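Local coordinates for protein putative Zn-dependent exopeptidase (Bacteroides vulgatus ATCC 8482, PDB 3GUX) that probably removes amino-terminal residues from peptides, acting as a zinc-dependent exopeptidase of family M28, at residues A[37-42]-A[50-55]; A[180-185]-A[251-256]; A[239-244]-A[299-304]. All coordinates share one frame; numbering follows the deposited sequence.

How the contacts relate
The three contacts lie apart in a single chain built on a mixed six-stranded sheet. Contact 1 folds the loop after helix 26-37 back on helix 47-62. Contact 2 joins helix 180-187 to the start of helix 253-260, and its centre is about 21 Å from that of contact 1. Contact 3, on the opposite side of the chain's centre from contact 2, lies about 24 Å from it and about 27 Å from contact 1, centre to centre. Strand 242-244 of contact 3 is followed in the chain by helix 253-260 of contact 2. Contact 2 borders a cluster of carboxylates, Asp252, Asp203, Asp267 and Glu161, consistent with the active-site region of an M28 peptidase.

Contact 1 of 3, residues A[37-42]-A[50-55]; sequences ADFGPR and KECGEY
Phe39 packs against Cys52 where a type I beta turn, Ala37 to Gly40, ends helix 26-37 and the following loop folds back onto helix 47-62. One face of the phenyl ring lies on the helix backbone, with Cys52 CA and Glu51 C above its rim. Phe39 CD2 comes 3.5 Å from Cys52 CB, while Phe39 CZ reaches Tyr55 CB at 3.7 Å, one turn further along. A flat apolar ring suits this place, lying against helix backbone and the CB atoms of Glu51, Cys52 and Tyr55. The sulfur of Cys52 stands obliquely to the Phe39 ring, 4.7 Å from its centroid. The Phe39 carbonyl O takes a hydrogen bond from a water, which also makes a weak one to Glu51 OE1.

Gly40 then leaves the helical conformation with positive phi, where a side chain would jam against the preceding carbonyl O, so glycine belongs here. Beyond Pro41, Arg42 uses its aliphatic part as an apolar group: Arg42 CG presses on Cys52 CB at 3.3 Å, and Arg42 CD lies 3.6 Å from Cys52 SG. Two successive bends, chi2 80° and chi3 61°, bring the guanidinium back to its own loop. There Arg42 NH1 donates to Gly40 O over 3.0 Å in a nearly straight bond (170°), with that oxygen close to the guanidinium plane.

Contact 2 of 3, residues A[180-185]-A[251-256]; sequences LGSQYW and VDDHIY
Asp253 and Ser182 join two helices through a short hydrogen bond, in the alpha/beta fold of the M28 peptidases. The Asp253 side chain, near the start of helix 253-260, can be followed outward. Asp253 CB lies 3.6 Å from Ser182 OG. Asp253 CG is anti to the carbonyl carbon of its own residue (chi1 -68°), which swings the carboxylate toward helix 180-187 and brings Asp253 CG to 3.4 Å from Ser182 OG. At the tip Asp253 OD1 accepts a hydrogen bond from Ser182 OG at 2.6 Å, on its anti side and 28° out of the carboxylate plane.

Asp253 OD1 has a second donor, a water at 2.8 Å. That water in turn accepts from Ser182 N at 3.0 Å, so one serine reaches the same carboxylate oxygen twice, the hydroxyl directly and the backbone N through the water. Serine suits the place because its hydroxyl, on a short arm, can donate to a carboxylate so close to the helix backbone; the CA atoms of Ser182 and Asp253 are 5.6 Å apart.

The next residue, Gln183, lies alongside Tyr256, which is about a turn beyond Asp253. Gln183 CG sits over one face of the Tyr256 ring, 3.5 Å from the centroid, a CH-pi contact, and the amide beyond it is stacked at 19° to the ring plane. An aromatic ring here offers a broad apolar face, while its hydroxyl is hydrogen-bonded to Asp176.

Helix 180-187 turns Tyr184 against strand 66-75, one edge of the sheet. On the other side of the contact, Asp252 and His254 lean on strands 198-203 and 265-269, the latter the opposite edge, with the carboxylates of Asp203, Asp267 and Glu161 close to that of Asp252.

Contact 3 of 3, residues A[239-244]-A[299-304]; sequences GKYFVK and LKAVGQ
Tyr241 and Ala301 make the tight half of this contact, in which the loop leading into strand 242-244 settles on helix 296-311. The Ala301 methyl sits over one face of the phenol ring, and Ala301 CB is 3.4 Å from Tyr241 CD2. Tyr241 CG and CE2 follow, both 3.8 Å from Ala301 CB, so the methyl lies nearer one rim than the middle. Alanine fits because its single methyl lets the ring lie close to the helix, while the flat tyrosine spreads the contact over several carbons and keeps its hydroxyl end clear of the methyl. Tyr241 is also the side of the contact nearer solvent: it is partly exposed, whereas Phe242, Ala301 and Val302 are buried.

The Phe242 half is looser despite that burial. Phe242 CE1 passes obliquely by Ala301 O at 3.8 Å. At the ring edge, Phe242 CZ stands 4.2 Å from Val302 CA and 4.3 Å from Val302 CG2. With chi1 near -69°, CG anti to the carbonyl carbon, the phenyl is sent toward the helix, edge foremost to Val302. No hydrogen bond crosses the contact, as apolar packing would lead one to expect.

Around the two halves, Phe242 meets Trp230 of helix 223-236 edge-to-face, while Phe212 of strand 212-214 touches Tyr241, Phe242 and Val302. The contact thus fits helix 296-311 against the short strands 212-214 and 242-244, with helix 223-236 also packed on Phe242.

Contact 1 of 3, residues A[37-42]-A[50-55]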
loop_
_atom_site.group_PDB
_atom_site.type_symbol
_atom_site.label_atom_id
_atom_site.label_comp_id
_atom_site.label_asym_id
_atom_site.label_seq_id
_atom_site.Cartn_x
_atom_site.Cartn_y
_atom_site.Cartn_z
ATOM N N ALA A 37 -0.231 -10.730 -12.017
ATOM C CA ALA A 37 -1.382 -11.329 -12.644
ATOM C C ALA A 37 -1.004 -12.617 -13.366
ATOM O O ALA A 37 -1.794 -13.532 -13.382
ATOM C CB ALA A 37 -2.024 -10.348 -13.602
ATOM N N ASP A 38 0.202 -12.703 -13.909
ATOM C CA ASP A 38 0.623 -13.896 -14.654
ATOM C C ASP A 38 0.828 -15.114 -13.791
ATOM O O ASP A 38 0.864 -16.228 -14.342
ATOM C CB ASP A 38 1.898 -13.630 -15.479
ATOM C CG ASP A 38 1.624 -12.780 -16.734
ATOM O OD1 ASP A 38 0.445 -12.591 -17.104
ATOM O OD2 ASP A 38 2.593 -12.324 -17.362
ATOM N N PHE A 39 0.919 -14.954 -12.465
ATOM C CA PHE A 39 1.018 -16.130 -11.603
ATOM C C PHE A 39 -0.312 -16.815 -11.475
ATOM O O PHE A 39 -0.355 -17.925 -10.971
ATOM C CB PHE A 39 1.494 -15.791 -10.198
ATOM C CG PHE A 39 2.891 -15.327 -10.143
ATOM C CD1 PHE A 39 3.926 -16.207 -10.355
ATOM C CD2 PHE A 39 3.180 -14.028 -9.851
ATOM C CE1 PHE A 39 5.217 -15.774 -10.304
ATOM C CE2 PHE A 39 4.490 -13.592 -9.803
ATOM C CZ PHE A 39 5.499 -14.476 -10.022
ATOM N N GLY A 40 -1.390 -16.169 -11.922
ATOM C CA GLY A 40 -2.734 -16.654 -11.688
ATOM C C GLY A 40 -3.167 -15.995 -10.381
ATOM O O GLY A 40 -2.394 -15.250 -9.788
ATOM N N PRO A 41 -4.390 -16.271 -9.927
ATOM C CA PRO A 41 -4.899 -15.702 -8.650
ATOM C C PRO A 41 -4.029 -16.086 -7.451
ATOM O O PRO A 41 -3.699 -17.253 -7.298
ATOM C CB PRO A 41 -6.290 -16.311 -8.525
ATOM C CG PRO A 41 -6.634 -16.824 -9.908
ATOM C CD PRO A 41 -5.342 -17.222 -10.539
ATOM N N ARG A 42 -3.593 -15.111 -6.659
ATOM C CA ARG A 42 -2.739 -15.376 -5.507
ATOM C C ARG A 42 -3.591 -15.744 -4.269
ATOM O O ARG A 42 -3.631 -15.027 -3.277
ATOM C CB ARG A 42 -1.805 -14.201 -5.251
ATOM C CG ARG A 42 -0.551 -14.153 -6.112
ATOM C CD ARG A 42 -0.728 -13.621 -7.504
ATOM N NE ARG A 42 -1.202 -12.255 -7.490
ATOM C CZ ARG A 42 -2.289 -11.773 -8.083
ATOM N NH1 ARG A 42 -3.024 -12.492 -8.899
ATOM N NH2 ARG A 42 -2.576 -10.502 -7.928
ATOM N N LYS A 50 2.514 -18.622 -3.483
ATOM C CA LYS A 50 3.864 -18.828 -2.992
ATOM C C LYS A 50 4.898 -18.164 -3.880
ATOM O O LYS A 50 5.768 -17.439 -3.375
ATOM C CB LYS A 50 4.159 -20.313 -2.878
ATOM C CG LYS A 50 5.459 -20.605 -2.169
ATOM C CD LYS A 50 5.673 -22.112 -2.024
ATOM C CE LYS A 50 7.055 -22.420 -1.486
ATOM N NZ LYS A 50 7.282 -23.877 -1.319
ATOM N N GLU A 51 4.783 -18.457 -5.176
ATOM C CA GLU A 51 5.651 -17.924 -6.211
ATOM C C GLU A 51 5.544 -16.400 -6.241
ATOM O O GLU A 51 6.543 -15.696 -6.176
ATOM C CB GLU A 51 5.288 -18.530 -7.584
ATOM C CG GLU A 51 5.699 -20.036 -7.784
ATOM C CD GLU A 51 5.019 -20.728 -8.984
ATOM O OE1 GLU A 51 4.290 -20.063 -9.764
ATOM O OE2 GLU A 51 5.182 -21.960 -9.134
ATOM N N CYS A 52 4.329 -15.876 -6.283
ATOM C CA CYS A 52 4.208 -14.423 -6.300
ATOM C C CYS A 52 4.882 -13.798 -5.061
ATOM O O CYS A 52 5.577 -12.826 -5.192
ATOM C CB CYS A 52 2.756 -14.037 -6.400
ATOM S SG CYS A 52 2.503 -12.253 -6.643
ATOM N N GLY A 53 4.702 -14.367 -3.867
ATOM C CA GLY A 53 5.384 -13.850 -2.643
ATOM C C GLY A 53 6.902 -13.775 -2.780
ATOM O O GLY A 53 7.551 -12.782 -2.369
ATOM N N GLU A 54 7.472 -14.808 -3.390
ATOM C CA GLU A 54 8.906 -14.839 -3.644
ATOM C C GLU A 54 9.277 -13.700 -4.603
ATOM O O GLU A 54 10.265 -12.998 -4.374
ATOM C CB GLU A 54 9.334 -16.199 -4.206
ATOM C CG GLU A 54 9.141 -17.358 -3.228
ATOM C CD GLU A 54 9.319 -18.728 -3.869
ATOM O OE1 GLU A 54 9.935 -18.797 -4.957
ATOM O OE2 GLU A 54 8.873 -19.746 -3.276
ATOM N N TYR A 55 8.486 -13.520 -5.665
ATOM C CA TYR A 55 8.709 -12.434 -6.633
ATOM C C TYR A 55 8.727 -11.063 -5.951
ATOM O O TYR A 55 9.641 -10.278 -6.179
ATOM C CB TYR A 55 7.652 -12.452 -7.763
ATOM C CG TYR A 55 7.632 -11.179 -8.617
ATOM C CD1 TYR A 55 8.600 -10.944 -9.587
ATOM C CD2 TYR A 55 6.620 -10.218 -8.454
ATOM C CE1 TYR A 55 8.564 -9.769 -10.375
ATOM C CE2 TYR A 55 6.571 -9.086 -9.215
ATOM C CZ TYR A 55 7.552 -8.855 -10.164
ATOM O OH TYR A 55 7.487 -7.712 -10.905
HETATM O O HOH W 1 1.355 -19.899 -11.475
#

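Contact 2 of 3, residues A[180-185]-A[251-256]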
loop_
_atom_site.group_PDB
_atom_site.type_symbol
_atom_site.label_atom_id
_atom_site.label_comp_id
_atom_site.label_asym_id
_atom_site.label_seq_id
_atom_site.Cartn_x
_atom_site.Cartn_y
_atom_site.Cartn_z
ATOM N N LEU A 180 -6.476 -10.358 7.826
ATOM C CA LEU A 180 -5.798 -11.143 8.839
ATOM C C LEU A 180 -4.323 -10.810 8.906
ATOM O O LEU A 180 -3.758 -10.799 9.990
ATOM C CB LEU A 180 -6.018 -12.648 8.606
ATOM C CG LEU A 180 -7.474 -13.131 8.680
ATOM C CD1 LEU A 180 -7.604 -14.594 8.220
ATOM C CD2 LEU A 180 -8.048 -12.973 10.099
ATOM N N GLY A 181 -3.703 -10.499 7.770
ATOM C CA GLY A 181 -2.288 -10.154 7.758
ATOM C C GLY A 181 -2.007 -8.826 8.430
ATOM O O GLY A 181 -1.026 -8.702 9.176
ATOM N N SER A 182 -2.850 -7.832 8.158
ATOM C CA SER A 182 -2.651 -6.510 8.782
ATOM C C SER A 182 -3.030 -6.561 10.268
ATOM O O SER A 182 -2.403 -5.893 11.088
ATOM C CB SER A 182 -3.406 -5.411 8.041
ATOM O OG SER A 182 -4.787 -5.611 8.085
ATOM N N GLN A 183 -4.071 -7.317 10.612
ATOM C CA GLN A 183 -4.403 -7.518 12.036
ATOM C C GLN A 183 -3.192 -8.094 12.720
ATOM O O GLN A 183 -2.841 -7.665 13.791
ATOM C CB GLN A 183 -5.602 -8.453 12.259
ATOM C CG GLN A 183 -6.936 -7.749 12.195
ATOM C CD GLN A 183 -8.117 -8.699 12.207
ATOM O OE1 GLN A 183 -8.532 -9.213 11.159
ATOM N NE2 GLN A 183 -8.711 -8.877 13.367
ATOM N N TYR A 184 -2.569 -9.082 12.088
ATOM C CA TYR A 184 -1.361 -9.682 12.626
ATOM C C TYR A 184 -0.264 -8.637 12.723
ATOM O O TYR A 184 0.328 -8.424 13.789
ATOM C CB TYR A 184 -0.900 -10.857 11.756
ATOM C CG TYR A 184 0.289 -11.573 12.326
ATOM C CD1 TYR A 184 0.126 -12.622 13.241
ATOM C CD2 TYR A 184 1.578 -11.197 11.986
ATOM C CE1 TYR A 184 1.207 -13.265 13.765
ATOM C CE2 TYR A 184 2.659 -11.840 12.517
ATOM C CZ TYR A 184 2.471 -12.855 13.407
ATOM O OH TYR A 184 3.561 -13.486 13.912
ATOM N N TRP A 185 -0.027 -7.956 11.612
ATOM C CA TRP A 185 1.040 -6.969 11.560
ATOM C C TRP A 185 0.857 -5.829 12.557
ATOM O O TRP A 185 1.776 -5.520 13.267
ATOM C CB TRP A 185 1.192 -6.368 10.160
ATOM C CG TRP A 185 2.328 -5.304 10.141
ATOM C CD1 TRP A 185 3.667 -5.544 10.020
ATOM C CD2 TRP A 185 2.193 -3.881 10.300
ATOM N NE1 TRP A 185 4.377 -4.362 10.086
ATOM C CE2 TRP A 185 3.500 -3.325 10.254
ATOM C CE3 TRP A 185 1.103 -3.019 10.468
ATOM C CZ2 TRP A 185 3.746 -1.944 10.369
ATOM C CZ3 TRP A 185 1.358 -1.618 10.574
ATOM C CH2 TRP A 185 2.665 -1.113 10.527
ATOM N N VAL A 251 -14.190 -1.545 5.236
ATOM C CA VAL A 251 -13.335 -2.354 6.092
ATOM C C VAL A 251 -12.102 -2.621 5.264
ATOM O O VAL A 251 -12.214 -3.135 4.172
ATOM C CB VAL A 251 -13.977 -3.712 6.554
ATOM C CG1 VAL A 251 -14.429 -4.555 5.381
ATOM C CG2 VAL A 251 -12.987 -4.501 7.362
ATOM N N ASP A 252 -10.920 -2.254 5.755
ATOM C CA ASP A 252 -9.681 -2.439 4.986
ATOM C C ASP A 252 -8.492 -2.424 5.952
ATOM O O ASP A 252 -8.654 -2.108 7.115
ATOM C CB ASP A 252 -9.578 -1.346 3.902
ATOM C CG ASP A 252 -8.892 -1.822 2.624
ATOM O OD1 ASP A 252 -8.212 -2.870 2.683
ATOM O OD2 ASP A 252 -8.995 -1.126 1.572
ATOM N N ASP A 253 -7.298 -2.695 5.457
ATOM C CA ASP A 253 -6.121 -2.841 6.310
ATOM C C ASP A 253 -5.806 -1.608 7.175
ATOM O O ASP A 253 -5.269 -1.745 8.283
ATOM C CB ASP A 253 -4.903 -3.208 5.441
ATOM C CG ASP A 253 -4.994 -4.617 4.808
ATOM O OD1 ASP A 253 -5.321 -5.590 5.520
ATOM O OD2 ASP A 253 -4.666 -4.756 3.597
ATOM N N HIS A 254 -6.148 -0.417 6.669
ATOM C CA HIS A 254 -5.881 0.836 7.371
ATOM C C HIS A 254 -6.599 0.915 8.723
ATOM O O HIS A 254 -6.094 1.575 9.618
ATOM C CB HIS A 254 -6.236 2.026 6.492
ATOM C CG HIS A 254 -7.694 2.193 6.229
ATOM N ND1 HIS A 254 -8.491 1.181 5.737
ATOM C CD2 HIS A 254 -8.486 3.279 6.324
ATOM C CE1 HIS A 254 -9.723 1.632 5.580
ATOM N NE2 HIS A 254 -9.743 2.907 5.923
ATOM N N ILE A 255 -7.760 0.261 8.855
ATOM C CA ILE A 255 -8.477 0.208 10.126
ATOM C C ILE A 255 -7.606 -0.431 11.182
ATOM O O ILE A 255 -7.504 0.084 12.284
ATOM C CB ILE A 255 -9.813 -0.575 10.030
ATOM C CG1 ILE A 255 -10.808 0.182 9.139
ATOM C CG2 ILE A 255 -10.417 -0.812 11.429
ATOM C CD1 ILE A 255 -12.227 -0.392 9.186
ATOM N N TYR A 256 -6.969 -1.549 10.844
ATOM C CA TYR A 256 -6.120 -2.257 11.822
ATOM C C TYR A 256 -4.807 -1.502 12.078
ATOM O O TYR A 256 -4.523 -1.165 13.237
ATOM C CB TYR A 256 -5.973 -3.714 11.413
ATOM C CG TYR A 256 -7.354 -4.328 11.406
ATOM C CD1 TYR A 256 -8.031 -4.560 12.596
ATOM C CD2 TYR A 256 -8.020 -4.575 10.228
ATOM C CE1 TYR A 256 -9.317 -5.087 12.599
ATOM C CE2 TYR A 256 -9.302 -5.083 10.221
ATOM C CZ TYR A 256 -9.939 -5.359 11.393
ATOM O OH TYR A 256 -11.224 -5.879 11.381
HETATM O O HOH W 2 -4.450 -8.296 5.703
#

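Contact 3 of 3, residues A[239-244]-A[299-304]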
loop_
_atom_site.group_PDB
_atom_site.type_symbol
_atom_site.label_atom_id
_atom_site.label_comp_id
_atom_site.label_asym_id
_atom_site.label_seq_id
_atom_site.Cartn_x
_atom_site.Cartn_y
_atom_site.Cartn_z
ATOM N N GLY A 239 -6.920 16.003 -10.026
ATOM C CA GLY A 239 -8.185 16.200 -9.297
ATOM C C GLY A 239 -9.361 15.359 -9.774
ATOM O O GLY A 239 -10.276 15.087 -8.986
ATOM N N LYS A 240 -9.357 14.988 -11.059
ATOM C CA LYS A 240 -10.347 14.075 -11.651
ATOM C C LYS A 240 -10.420 12.767 -10.897
ATOM O O LYS A 240 -11.491 12.159 -10.755
ATOM C CB LYS A 240 -9.955 13.725 -13.087
ATOM N N TYR A 241 -9.265 12.332 -10.419
ATOM C CA TYR A 241 -9.128 11.076 -9.715
ATOM C C TYR A 241 -9.365 11.195 -8.223
ATOM O O TYR A 241 -9.956 10.306 -7.658
ATOM C CB TYR A 241 -7.745 10.492 -9.955
ATOM C CG TYR A 241 -7.491 10.143 -11.392
ATOM C CD1 TYR A 241 -7.969 8.940 -11.921
ATOM C CD2 TYR A 241 -6.788 11.002 -12.218
ATOM C CE1 TYR A 241 -7.752 8.591 -13.230
ATOM C CE2 TYR A 241 -6.566 10.671 -13.554
ATOM C CZ TYR A 241 -7.036 9.453 -14.045
ATOM O OH TYR A 241 -6.809 9.100 -15.360
ATOM N N PHE A 242 -8.945 12.312 -7.611
ATOM C CA PHE A 242 -9.063 12.500 -6.164
ATOM C C PHE A 242 -10.185 13.472 -5.837
ATOM O O PHE A 242 -9.955 14.684 -5.706
ATOM C CB PHE A 242 -7.728 12.969 -5.591
ATOM C CG PHE A 242 -6.663 11.912 -5.623
ATOM C CD1 PHE A 242 -5.959 11.648 -6.781
ATOM C CD2 PHE A 242 -6.388 11.152 -4.495
ATOM C CE1 PHE A 242 -5.001 10.652 -6.803
ATOM C CE2 PHE A 242 -5.424 10.167 -4.511
ATOM C CZ PHE A 242 -4.731 9.919 -5.672
ATOM N N VAL A 243 -11.391 12.914 -5.705
ATOM C CA VAL A 243 -12.610 13.671 -5.430
ATOM C C VAL A 243 -12.680 14.035 -3.948
ATOM O O VAL A 243 -12.759 13.133 -3.086
ATOM C CB VAL A 243 -13.888 12.884 -5.837
ATOM C CG1 VAL A 243 -15.139 13.701 -5.542
ATOM C CG2 VAL A 243 -13.839 12.509 -7.309
ATOM N N LYS A 244 -12.675 15.339 -3.644
ATOM C CA LYS A 244 -12.703 15.794 -2.261
ATOM C C LYS A 244 -14.124 15.770 -1.756
ATOM O O LYS A 244 -14.720 16.819 -1.505
ATOM C CB LYS A 244 -12.148 17.200 -2.132
ATOM C CG LYS A 244 -10.740 17.380 -2.590
ATOM C CD LYS A 244 -10.326 18.779 -2.321
ATOM C CE LYS A 244 -8.932 19.040 -2.749
ATOM N NZ LYS A 244 -8.669 20.508 -2.671
ATOM N N LEU A 299 -2.830 4.853 -12.794
ATOM C CA LEU A 299 -1.614 4.503 -12.047
ATOM C C LEU A 299 -0.706 5.727 -11.825
ATOM O O LEU A 299 -0.176 5.936 -10.724
ATOM C CB LEU A 299 -0.852 3.370 -12.780
ATOM C CG LEU A 299 -1.558 2.027 -12.928
ATOM C CD1 LEU A 299 -0.699 1.068 -13.762
ATOM C CD2 LEU A 299 -1.872 1.422 -11.562
ATOM N N LYS A 300 -0.565 6.544 -12.873
ATOM C CA LYS A 300 0.279 7.697 -12.828
ATOM C C LYS A 300 -0.269 8.702 -11.809
ATOM O O LYS A 300 0.490 9.272 -11.022
ATOM C CB LYS A 300 0.416 8.360 -14.217
ATOM C CG LYS A 300 1.243 9.697 -14.227
ATOM C CD LYS A 300 2.733 9.494 -13.887
ATOM C CE LYS A 300 3.556 10.815 -14.013
ATOM N NZ LYS A 300 5.014 10.627 -13.648
ATOM N N ALA A 301 -1.583 8.918 -11.824
ATOM C CA ALA A 301 -2.200 9.857 -10.890
ATOM C C ALA A 301 -1.987 9.439 -9.458
ATOM O O ALA A 301 -1.705 10.275 -8.587
ATOM C CB ALA A 301 -3.709 10.025 -11.173
ATOM N N VAL A 302 -2.147 8.154 -9.182
ATOM C CA VAL A 302 -1.974 7.661 -7.814
ATOM C C VAL A 302 -0.511 7.666 -7.404
ATOM O O VAL A 302 -0.145 8.183 -6.343
ATOM C CB VAL A 302 -2.552 6.252 -7.634
ATOM C CG1 VAL A 302 -2.203 5.685 -6.223
ATOM C CG2 VAL A 302 -4.059 6.322 -7.855
ATOM N N GLY A 303 0.318 7.084 -8.238
ATOM C CA GLY A 303 1.724 6.954 -7.937
ATOM C C GLY A 303 2.400 8.302 -7.797
ATOM O O GLY A 303 3.144 8.523 -6.834
ATOM N N GLN A 304 2.147 9.223 -8.724
ATOM C CA GLN A 304 2.831 10.533 -8.642
ATOM C C GLN A 304 2.391 11.331 -7.422
ATOM O O GLN A 304 3.215 12.055 -6.804
ATOM C CB GLN A 304 2.587 11.383 -9.896
ATOM C CG GLN A 304 3.602 12.537 -10.051
ATOM C CD GLN A 304 5.011 12.001 -10.152
ATOM O OE1 GLN A 304 5.286 11.189 -11.036
ATOM N NE2 GLN A 304 5.910 12.438 -9.240
#